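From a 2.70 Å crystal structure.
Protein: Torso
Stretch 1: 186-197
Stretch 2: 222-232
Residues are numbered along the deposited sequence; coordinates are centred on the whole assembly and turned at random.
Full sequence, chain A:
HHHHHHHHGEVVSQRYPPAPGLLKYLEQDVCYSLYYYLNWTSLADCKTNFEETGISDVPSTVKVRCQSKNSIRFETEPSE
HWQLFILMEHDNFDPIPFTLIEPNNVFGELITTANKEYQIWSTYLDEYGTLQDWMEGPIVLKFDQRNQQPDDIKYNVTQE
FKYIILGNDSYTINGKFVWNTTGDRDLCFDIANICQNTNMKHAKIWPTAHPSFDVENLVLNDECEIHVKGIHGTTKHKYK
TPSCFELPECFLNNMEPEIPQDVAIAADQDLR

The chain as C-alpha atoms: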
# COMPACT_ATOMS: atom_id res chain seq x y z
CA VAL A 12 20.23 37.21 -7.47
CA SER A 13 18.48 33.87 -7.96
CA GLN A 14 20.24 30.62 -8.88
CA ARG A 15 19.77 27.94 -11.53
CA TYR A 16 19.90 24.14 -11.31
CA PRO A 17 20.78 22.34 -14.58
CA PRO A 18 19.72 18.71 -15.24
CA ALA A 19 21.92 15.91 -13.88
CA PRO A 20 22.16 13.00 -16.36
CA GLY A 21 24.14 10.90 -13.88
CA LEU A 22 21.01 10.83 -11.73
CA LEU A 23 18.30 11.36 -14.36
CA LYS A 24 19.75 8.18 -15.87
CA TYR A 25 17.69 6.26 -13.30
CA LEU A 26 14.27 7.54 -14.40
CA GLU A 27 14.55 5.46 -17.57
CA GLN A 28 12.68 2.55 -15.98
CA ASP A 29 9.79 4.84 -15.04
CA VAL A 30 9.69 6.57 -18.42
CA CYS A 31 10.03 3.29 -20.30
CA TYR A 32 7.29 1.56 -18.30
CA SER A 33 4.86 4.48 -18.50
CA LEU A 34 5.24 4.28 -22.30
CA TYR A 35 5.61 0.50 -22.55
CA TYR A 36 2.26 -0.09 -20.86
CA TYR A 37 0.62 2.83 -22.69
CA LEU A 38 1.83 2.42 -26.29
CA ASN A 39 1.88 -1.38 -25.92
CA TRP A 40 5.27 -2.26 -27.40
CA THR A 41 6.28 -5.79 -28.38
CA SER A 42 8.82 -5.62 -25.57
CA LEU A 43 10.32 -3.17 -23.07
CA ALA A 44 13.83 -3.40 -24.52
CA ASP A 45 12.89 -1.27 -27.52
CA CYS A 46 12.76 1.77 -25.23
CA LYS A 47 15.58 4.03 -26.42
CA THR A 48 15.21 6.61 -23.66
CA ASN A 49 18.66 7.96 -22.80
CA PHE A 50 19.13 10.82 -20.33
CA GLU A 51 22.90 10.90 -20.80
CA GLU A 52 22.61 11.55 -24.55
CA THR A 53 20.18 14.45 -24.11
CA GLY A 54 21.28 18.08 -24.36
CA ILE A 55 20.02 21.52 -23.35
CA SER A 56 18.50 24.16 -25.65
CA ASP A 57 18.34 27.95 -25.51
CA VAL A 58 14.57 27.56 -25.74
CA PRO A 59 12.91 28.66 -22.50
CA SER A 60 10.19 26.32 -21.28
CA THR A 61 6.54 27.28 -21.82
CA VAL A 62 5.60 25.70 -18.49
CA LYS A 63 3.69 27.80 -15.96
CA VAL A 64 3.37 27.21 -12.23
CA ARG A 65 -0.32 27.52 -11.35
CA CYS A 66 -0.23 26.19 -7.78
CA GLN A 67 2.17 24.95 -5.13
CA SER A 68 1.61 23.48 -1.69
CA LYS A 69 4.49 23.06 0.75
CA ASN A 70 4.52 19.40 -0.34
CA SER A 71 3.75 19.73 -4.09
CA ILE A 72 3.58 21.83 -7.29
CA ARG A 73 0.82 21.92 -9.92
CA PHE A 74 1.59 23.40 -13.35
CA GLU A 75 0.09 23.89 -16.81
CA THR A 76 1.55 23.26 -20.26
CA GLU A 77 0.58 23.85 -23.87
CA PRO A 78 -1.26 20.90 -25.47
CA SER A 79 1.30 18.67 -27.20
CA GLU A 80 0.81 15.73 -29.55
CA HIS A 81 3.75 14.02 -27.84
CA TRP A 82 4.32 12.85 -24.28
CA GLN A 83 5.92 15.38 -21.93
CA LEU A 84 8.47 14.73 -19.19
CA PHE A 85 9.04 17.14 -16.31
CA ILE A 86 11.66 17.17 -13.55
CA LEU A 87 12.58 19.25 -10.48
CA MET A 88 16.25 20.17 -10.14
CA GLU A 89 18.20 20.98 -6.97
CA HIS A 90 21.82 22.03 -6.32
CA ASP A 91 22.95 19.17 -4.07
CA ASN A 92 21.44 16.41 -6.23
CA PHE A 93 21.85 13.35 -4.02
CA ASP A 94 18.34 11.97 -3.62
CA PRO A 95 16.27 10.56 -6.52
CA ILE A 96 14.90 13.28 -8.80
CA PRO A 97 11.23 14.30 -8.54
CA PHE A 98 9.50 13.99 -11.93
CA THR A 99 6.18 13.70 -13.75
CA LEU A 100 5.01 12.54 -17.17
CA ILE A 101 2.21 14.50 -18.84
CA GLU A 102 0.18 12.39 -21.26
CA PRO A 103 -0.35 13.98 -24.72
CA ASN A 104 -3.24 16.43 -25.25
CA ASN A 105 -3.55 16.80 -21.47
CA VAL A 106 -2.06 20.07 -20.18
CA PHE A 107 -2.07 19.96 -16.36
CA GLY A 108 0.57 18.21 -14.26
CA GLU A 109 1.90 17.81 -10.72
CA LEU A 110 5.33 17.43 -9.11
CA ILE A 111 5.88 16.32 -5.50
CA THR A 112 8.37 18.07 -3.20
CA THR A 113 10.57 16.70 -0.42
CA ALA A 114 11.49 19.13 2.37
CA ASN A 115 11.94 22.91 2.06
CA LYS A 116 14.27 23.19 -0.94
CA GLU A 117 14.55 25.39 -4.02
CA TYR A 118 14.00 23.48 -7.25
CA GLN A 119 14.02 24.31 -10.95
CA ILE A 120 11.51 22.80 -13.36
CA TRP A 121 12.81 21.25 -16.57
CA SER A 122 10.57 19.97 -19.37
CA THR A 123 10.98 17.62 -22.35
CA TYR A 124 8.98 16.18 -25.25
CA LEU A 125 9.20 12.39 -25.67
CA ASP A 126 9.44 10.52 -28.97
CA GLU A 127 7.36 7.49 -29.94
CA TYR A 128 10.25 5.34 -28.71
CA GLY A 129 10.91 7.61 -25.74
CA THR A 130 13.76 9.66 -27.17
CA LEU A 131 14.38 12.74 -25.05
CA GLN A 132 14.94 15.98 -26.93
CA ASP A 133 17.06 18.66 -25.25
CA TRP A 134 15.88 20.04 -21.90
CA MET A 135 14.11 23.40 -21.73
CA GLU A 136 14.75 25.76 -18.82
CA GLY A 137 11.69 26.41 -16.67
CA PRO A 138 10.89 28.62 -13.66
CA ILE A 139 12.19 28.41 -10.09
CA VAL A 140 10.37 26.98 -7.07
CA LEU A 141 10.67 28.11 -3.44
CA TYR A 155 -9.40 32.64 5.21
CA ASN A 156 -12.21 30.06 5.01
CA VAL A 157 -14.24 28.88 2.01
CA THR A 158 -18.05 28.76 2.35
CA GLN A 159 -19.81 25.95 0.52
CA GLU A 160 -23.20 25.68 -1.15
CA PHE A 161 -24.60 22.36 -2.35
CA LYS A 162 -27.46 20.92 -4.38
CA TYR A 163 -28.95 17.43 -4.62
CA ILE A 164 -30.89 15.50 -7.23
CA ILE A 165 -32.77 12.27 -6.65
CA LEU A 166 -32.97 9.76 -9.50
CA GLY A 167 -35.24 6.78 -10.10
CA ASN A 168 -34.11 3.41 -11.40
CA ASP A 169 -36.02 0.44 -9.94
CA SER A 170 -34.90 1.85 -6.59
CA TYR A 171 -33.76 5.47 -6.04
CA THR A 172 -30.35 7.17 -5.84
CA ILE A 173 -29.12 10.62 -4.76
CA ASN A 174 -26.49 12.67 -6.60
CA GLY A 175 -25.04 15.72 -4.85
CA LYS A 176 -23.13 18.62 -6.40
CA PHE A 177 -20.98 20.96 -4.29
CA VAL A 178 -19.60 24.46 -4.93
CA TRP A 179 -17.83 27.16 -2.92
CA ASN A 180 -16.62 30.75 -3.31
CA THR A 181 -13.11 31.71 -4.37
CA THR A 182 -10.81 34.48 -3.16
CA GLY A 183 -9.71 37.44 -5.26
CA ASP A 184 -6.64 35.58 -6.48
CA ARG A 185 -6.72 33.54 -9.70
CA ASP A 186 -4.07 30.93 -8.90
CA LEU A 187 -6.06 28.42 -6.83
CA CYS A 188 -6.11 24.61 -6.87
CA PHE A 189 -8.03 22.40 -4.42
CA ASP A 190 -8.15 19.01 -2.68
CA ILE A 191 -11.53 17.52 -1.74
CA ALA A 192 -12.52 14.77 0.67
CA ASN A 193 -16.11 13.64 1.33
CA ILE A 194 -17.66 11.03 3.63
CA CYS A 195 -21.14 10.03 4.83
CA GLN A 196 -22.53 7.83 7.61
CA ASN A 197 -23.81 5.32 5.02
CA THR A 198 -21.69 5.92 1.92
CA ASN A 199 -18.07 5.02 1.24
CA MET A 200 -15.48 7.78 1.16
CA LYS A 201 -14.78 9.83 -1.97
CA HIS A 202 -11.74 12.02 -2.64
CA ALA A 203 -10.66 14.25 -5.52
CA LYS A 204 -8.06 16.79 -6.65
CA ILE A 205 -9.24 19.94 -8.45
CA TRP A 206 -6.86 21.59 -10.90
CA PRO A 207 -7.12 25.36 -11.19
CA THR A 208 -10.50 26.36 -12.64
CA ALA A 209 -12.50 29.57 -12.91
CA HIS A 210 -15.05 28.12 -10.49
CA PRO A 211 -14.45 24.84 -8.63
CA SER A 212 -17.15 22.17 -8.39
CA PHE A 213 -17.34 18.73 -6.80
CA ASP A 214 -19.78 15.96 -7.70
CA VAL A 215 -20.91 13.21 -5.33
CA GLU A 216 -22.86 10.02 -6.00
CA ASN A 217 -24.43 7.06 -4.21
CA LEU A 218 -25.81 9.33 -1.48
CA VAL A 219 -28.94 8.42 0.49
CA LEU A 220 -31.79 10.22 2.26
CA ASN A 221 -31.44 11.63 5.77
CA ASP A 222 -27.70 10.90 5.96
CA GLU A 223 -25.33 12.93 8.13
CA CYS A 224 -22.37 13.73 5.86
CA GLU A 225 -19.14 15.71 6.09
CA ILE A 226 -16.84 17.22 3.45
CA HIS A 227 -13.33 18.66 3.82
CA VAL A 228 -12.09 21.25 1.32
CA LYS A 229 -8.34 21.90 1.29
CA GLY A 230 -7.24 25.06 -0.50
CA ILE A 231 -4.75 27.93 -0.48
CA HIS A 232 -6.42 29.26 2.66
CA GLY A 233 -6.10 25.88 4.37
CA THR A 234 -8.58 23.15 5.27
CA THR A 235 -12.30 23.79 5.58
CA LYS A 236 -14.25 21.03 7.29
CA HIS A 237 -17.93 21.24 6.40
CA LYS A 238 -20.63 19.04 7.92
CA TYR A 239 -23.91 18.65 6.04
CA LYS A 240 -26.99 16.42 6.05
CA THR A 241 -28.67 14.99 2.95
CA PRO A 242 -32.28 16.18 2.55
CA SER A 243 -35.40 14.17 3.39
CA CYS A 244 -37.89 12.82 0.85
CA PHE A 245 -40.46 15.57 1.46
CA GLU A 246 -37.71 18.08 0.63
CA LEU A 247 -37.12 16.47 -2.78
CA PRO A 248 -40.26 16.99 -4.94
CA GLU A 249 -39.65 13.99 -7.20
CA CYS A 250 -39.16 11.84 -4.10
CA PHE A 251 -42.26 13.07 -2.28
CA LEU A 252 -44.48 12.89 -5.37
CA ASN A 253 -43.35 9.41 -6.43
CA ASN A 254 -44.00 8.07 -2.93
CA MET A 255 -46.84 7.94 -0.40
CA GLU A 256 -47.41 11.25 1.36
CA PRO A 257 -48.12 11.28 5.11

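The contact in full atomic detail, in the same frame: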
# COMPACT_ATOMS: atom_id res chain seq x y z
N ASP A 186 -4.84 32.16 -9.04
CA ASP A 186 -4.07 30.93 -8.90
C ASP A 186 -4.51 30.09 -7.70
O ASP A 186 -3.93 30.20 -6.62
CB ASP A 186 -2.58 31.26 -8.77
CG ASP A 186 -2.01 31.90 -10.03
OD1 ASP A 186 -2.47 31.56 -11.14
OD2 ASP A 186 -1.10 32.74 -9.90
N LEU A 187 -5.54 29.26 -7.90
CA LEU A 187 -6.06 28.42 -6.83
C LEU A 187 -6.41 27.01 -7.30
O LEU A 187 -7.26 26.83 -8.18
CB LEU A 187 -7.29 29.06 -6.19
CG LEU A 187 -7.05 29.95 -4.97
CD1 LEU A 187 -6.76 31.39 -5.36
CD2 LEU A 187 -8.24 29.89 -4.02
N CYS A 188 -5.76 26.02 -6.70
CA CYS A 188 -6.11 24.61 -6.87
C CYS A 188 -6.76 24.11 -5.58
O CYS A 188 -6.72 24.81 -4.57
CB CYS A 188 -4.88 23.77 -7.21
SG CYS A 188 -4.00 24.28 -8.70
N PHE A 189 -7.36 22.92 -5.61
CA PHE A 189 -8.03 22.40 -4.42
C PHE A 189 -7.93 20.88 -4.26
O PHE A 189 -7.72 20.15 -5.23
CB PHE A 189 -9.51 22.80 -4.43
CG PHE A 189 -9.74 24.29 -4.48
CD1 PHE A 189 -9.53 25.08 -3.36
CD2 PHE A 189 -10.14 24.90 -5.66
CE1 PHE A 189 -9.74 26.44 -3.42
CE2 PHE A 189 -10.35 26.26 -5.72
CZ PHE A 189 -10.15 27.04 -4.59
N ASP A 190 -8.09 20.43 -3.01
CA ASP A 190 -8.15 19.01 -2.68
C ASP A 190 -9.40 18.71 -1.85
O ASP A 190 -9.61 19.31 -0.80
CB ASP A 190 -6.90 18.57 -1.91
CG ASP A 190 -5.67 18.53 -2.78
OD1 ASP A 190 -5.09 19.61 -3.03
OD2 ASP A 190 -5.28 17.43 -3.22
N ILE A 191 -10.22 17.78 -2.34
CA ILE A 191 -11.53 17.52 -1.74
C ILE A 191 -11.63 16.13 -1.15
O ILE A 191 -11.21 15.15 -1.77
CB ILE A 191 -12.66 17.69 -2.78
CG1 ILE A 191 -12.57 19.05 -3.46
CG2 ILE A 191 -14.03 17.48 -2.14
CD1 ILE A 191 -11.66 19.07 -4.67
N ALA A 192 -12.21 16.05 0.04
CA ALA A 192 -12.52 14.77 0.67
C ALA A 192 -13.96 14.79 1.18
O ALA A 192 -14.38 15.75 1.81
CB ALA A 192 -11.56 14.49 1.81
N ASN A 193 -14.72 13.72 0.91
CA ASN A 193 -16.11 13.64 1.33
C ASN A 193 -16.48 12.27 1.89
O ASN A 193 -16.09 11.24 1.33
CB ASN A 193 -17.05 13.99 0.17
CG ASN A 193 -18.51 13.97 0.57
OD1 ASN A 193 -18.89 14.50 1.62
ND2 ASN A 193 -19.34 13.35 -0.25
N ILE A 194 -17.23 12.27 2.98
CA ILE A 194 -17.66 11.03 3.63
C ILE A 194 -19.07 11.17 4.21
O ILE A 194 -19.47 12.27 4.61
CB ILE A 194 -16.66 10.62 4.74
CG1 ILE A 194 -17.05 9.27 5.37
CG2 ILE A 194 -16.58 11.70 5.82
CD1 ILE A 194 -17.01 8.11 4.40
N CYS A 195 -19.80 10.07 4.24
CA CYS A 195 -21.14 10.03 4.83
C CYS A 195 -21.30 8.83 5.75
O CYS A 195 -20.55 7.86 5.64
CB CYS A 195 -22.21 9.99 3.74
SG CYS A 195 -22.27 11.44 2.67
N GLN A 196 -22.29 8.89 6.63
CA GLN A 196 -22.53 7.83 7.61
C GLN A 196 -22.85 6.49 6.94
O GLN A 196 -22.60 5.43 7.52
CB GLN A 196 -23.68 8.23 8.55
CG GLN A 196 -23.92 7.26 9.70
CD GLN A 196 -25.09 7.69 10.57
OE1 GLN A 196 -25.57 8.82 10.47
NE2 GLN A 196 -25.55 6.78 11.43
N ASN A 197 -23.41 6.54 5.73
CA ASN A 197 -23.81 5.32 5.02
C ASN A 197 -23.40 5.34 3.55
O ASN A 197 -24.11 4.79 2.70
CB ASN A 197 -25.32 5.12 5.15
CG ASN A 197 -25.76 4.87 6.58
OD1 ASN A 197 -25.68 3.74 7.07
ND2 ASN A 197 -26.21 5.91 7.26
N ASP A 222 -29.04 11.33 5.57
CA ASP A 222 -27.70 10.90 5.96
C ASP A 222 -26.87 12.08 6.44
O ASP A 222 -26.85 13.13 5.80
CB ASP A 222 -27.00 10.20 4.79
CG ASP A 222 -25.81 9.37 5.24
OD1 ASP A 222 -25.21 9.70 6.28
OD2 ASP A 222 -25.48 8.39 4.54
N GLU A 223 -26.18 11.89 7.56
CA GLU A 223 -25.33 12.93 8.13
C GLU A 223 -23.93 12.85 7.53
O GLU A 223 -23.12 12.01 7.93
CB GLU A 223 -25.28 12.80 9.65
CG GLU A 223 -24.64 13.99 10.36
CD GLU A 223 -25.44 15.27 10.19
OE1 GLU A 223 -26.67 15.18 9.97
OE2 GLU A 223 -24.85 16.36 10.26
N CYS A 224 -23.64 13.74 6.58
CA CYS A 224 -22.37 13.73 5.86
C CYS A 224 -21.40 14.81 6.32
O CYS A 224 -21.76 15.72 7.07
CB CYS A 224 -22.62 13.91 4.36
SG CYS A 224 -23.63 12.64 3.58
N GLU A 225 -20.16 14.71 5.84
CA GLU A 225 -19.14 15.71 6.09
C GLU A 225 -18.16 15.77 4.91
O GLU A 225 -17.79 14.74 4.34
CB GLU A 225 -18.39 15.41 7.39
CG GLU A 225 -17.39 16.49 7.79
CD GLU A 225 -16.71 16.19 9.10
OE1 GLU A 225 -16.87 15.07 9.62
OE2 GLU A 225 -16.00 17.08 9.62
N ILE A 226 -17.76 16.99 4.56
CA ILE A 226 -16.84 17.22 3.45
C ILE A 226 -15.73 18.19 3.87
O ILE A 226 -15.98 19.23 4.48
CB ILE A 226 -17.58 17.77 2.20
CG1 ILE A 226 -16.64 17.81 0.99
CG2 ILE A 226 -18.19 19.14 2.47
CD1 ILE A 226 -17.32 18.22 -0.30
N HIS A 227 -14.49 17.81 3.57
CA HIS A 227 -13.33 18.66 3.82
C HIS A 227 -12.81 19.23 2.50
O HIS A 227 -12.58 18.49 1.54
CB HIS A 227 -12.22 17.87 4.51
CG HIS A 227 -12.69 17.03 5.65
ND1 HIS A 227 -12.90 17.53 6.92
CD2 HIS A 227 -12.98 15.71 5.72
CE1 HIS A 227 -13.31 16.56 7.71
NE2 HIS A 227 -13.36 15.44 7.01
N VAL A 228 -12.64 20.55 2.48
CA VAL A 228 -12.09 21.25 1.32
C VAL A 228 -10.76 21.91 1.67
O VAL A 228 -10.72 22.89 2.41
CB VAL A 228 -13.07 22.32 0.78
CG1 VAL A 228 -12.46 23.09 -0.39
CG2 VAL A 228 -14.38 21.68 0.36
N LYS A 229 -9.69 21.35 1.12
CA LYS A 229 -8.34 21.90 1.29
C LYS A 229 -8.00 22.84 0.15
O LYS A 229 -8.09 22.46 -1.02
CB LYS A 229 -7.32 20.76 1.38
CG LYS A 229 -5.87 21.22 1.49
CD LYS A 229 -5.58 21.88 2.82
CE LYS A 229 -4.15 22.39 2.89
NZ LYS A 229 -3.79 22.89 4.25
N GLY A 230 -7.61 24.06 0.49
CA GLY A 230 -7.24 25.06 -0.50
C GLY A 230 -6.10 25.94 -0.04
O GLY A 230 -5.47 25.67 0.99
N ILE A 231 -5.84 27.00 -0.79
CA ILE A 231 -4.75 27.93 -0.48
C ILE A 231 -4.90 28.52 0.92
O ILE A 231 -3.90 28.82 1.58
CB ILE A 231 -4.68 29.08 -1.52
CG1 ILE A 231 -3.51 30.01 -1.21
CG2 ILE A 231 -5.99 29.86 -1.52
CD1 ILE A 231 -3.24 31.04 -2.28
N HIS A 232 -6.14 28.67 1.36
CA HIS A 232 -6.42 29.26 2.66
C HIS A 232 -6.48 28.20 3.76
O HIS A 232 -6.83 28.51 4.90
CB HIS A 232 -7.73 30.05 2.61
CG HIS A 232 -7.75 31.10 1.54
ND1 HIS A 232 -6.99 32.25 1.61
CD2 HIS A 232 -8.44 31.17 0.37
CE1 HIS A 232 -7.21 32.98 0.54
NE2 HIS A 232 -8.08 32.35 -0.23

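Which side chains form the apolar centre of the contact? Ile-191, Val-228 and Ile-226 share one face of the sheet, where Ile-191 CG2 lies 3.8 Å from Ile-226 CD1. This pairing is diagonal: Ile-191 sits directly across from Val-228, but the extended side chain of Ile-226, t at both chi1 and chi2, brings its CD1 within reach of Ile-191. All three residues are buried.

How does the backbone hold these side chains in place? Strands 189-195 and 223-230 run antiparallel, their directions 171° apart, and three pairs of residues each exchange two hydrogen bonds. Asp-190 N gives to Lys-229 O and Lys-229 N to Asp-190 O, both at 2.8 Å. Ala-192 N reaches His-227 O at 2.9 Å, and His-227 N returns to Ala-192 O at 2.7 Å. Ile-194 N to Glu-225 O (2.9 Å) and Glu-225 N to Ile-194 O (2.8 Å) complete the ladder. The side chains of these six residues lie on the other face from Ile-191.

What packs where stretch 1 begins and stretch 2 ends? Here Leu-187 CD2 touches Ile-231 CG2 at 3.4 Å. Beside them Gly-230 CA approaches Phe-189 CD1 to 3.7 Å; a CB on this glycine would clash with that ring atom at 2.9 Å.

What locks the strands covalently? Cys-195 and Cys-224 face each other with CA atoms only 4.0 Å apart, and their SG atoms join in a disulfide of 2.0 Å with chi3 at 104°. The link ties the end of one strand to a point near the start of the other.

What forms the polar edge? Beyond the disulfide, the carboxylate of Asp-222 meets the turning backbone of stretch 1: Gln-196 N to Asp-222 OD1 (3.1 Å) and Asn-197 N to Asp-222 OD2 (3.0 Å) are both weak, bent hydrogen bonds.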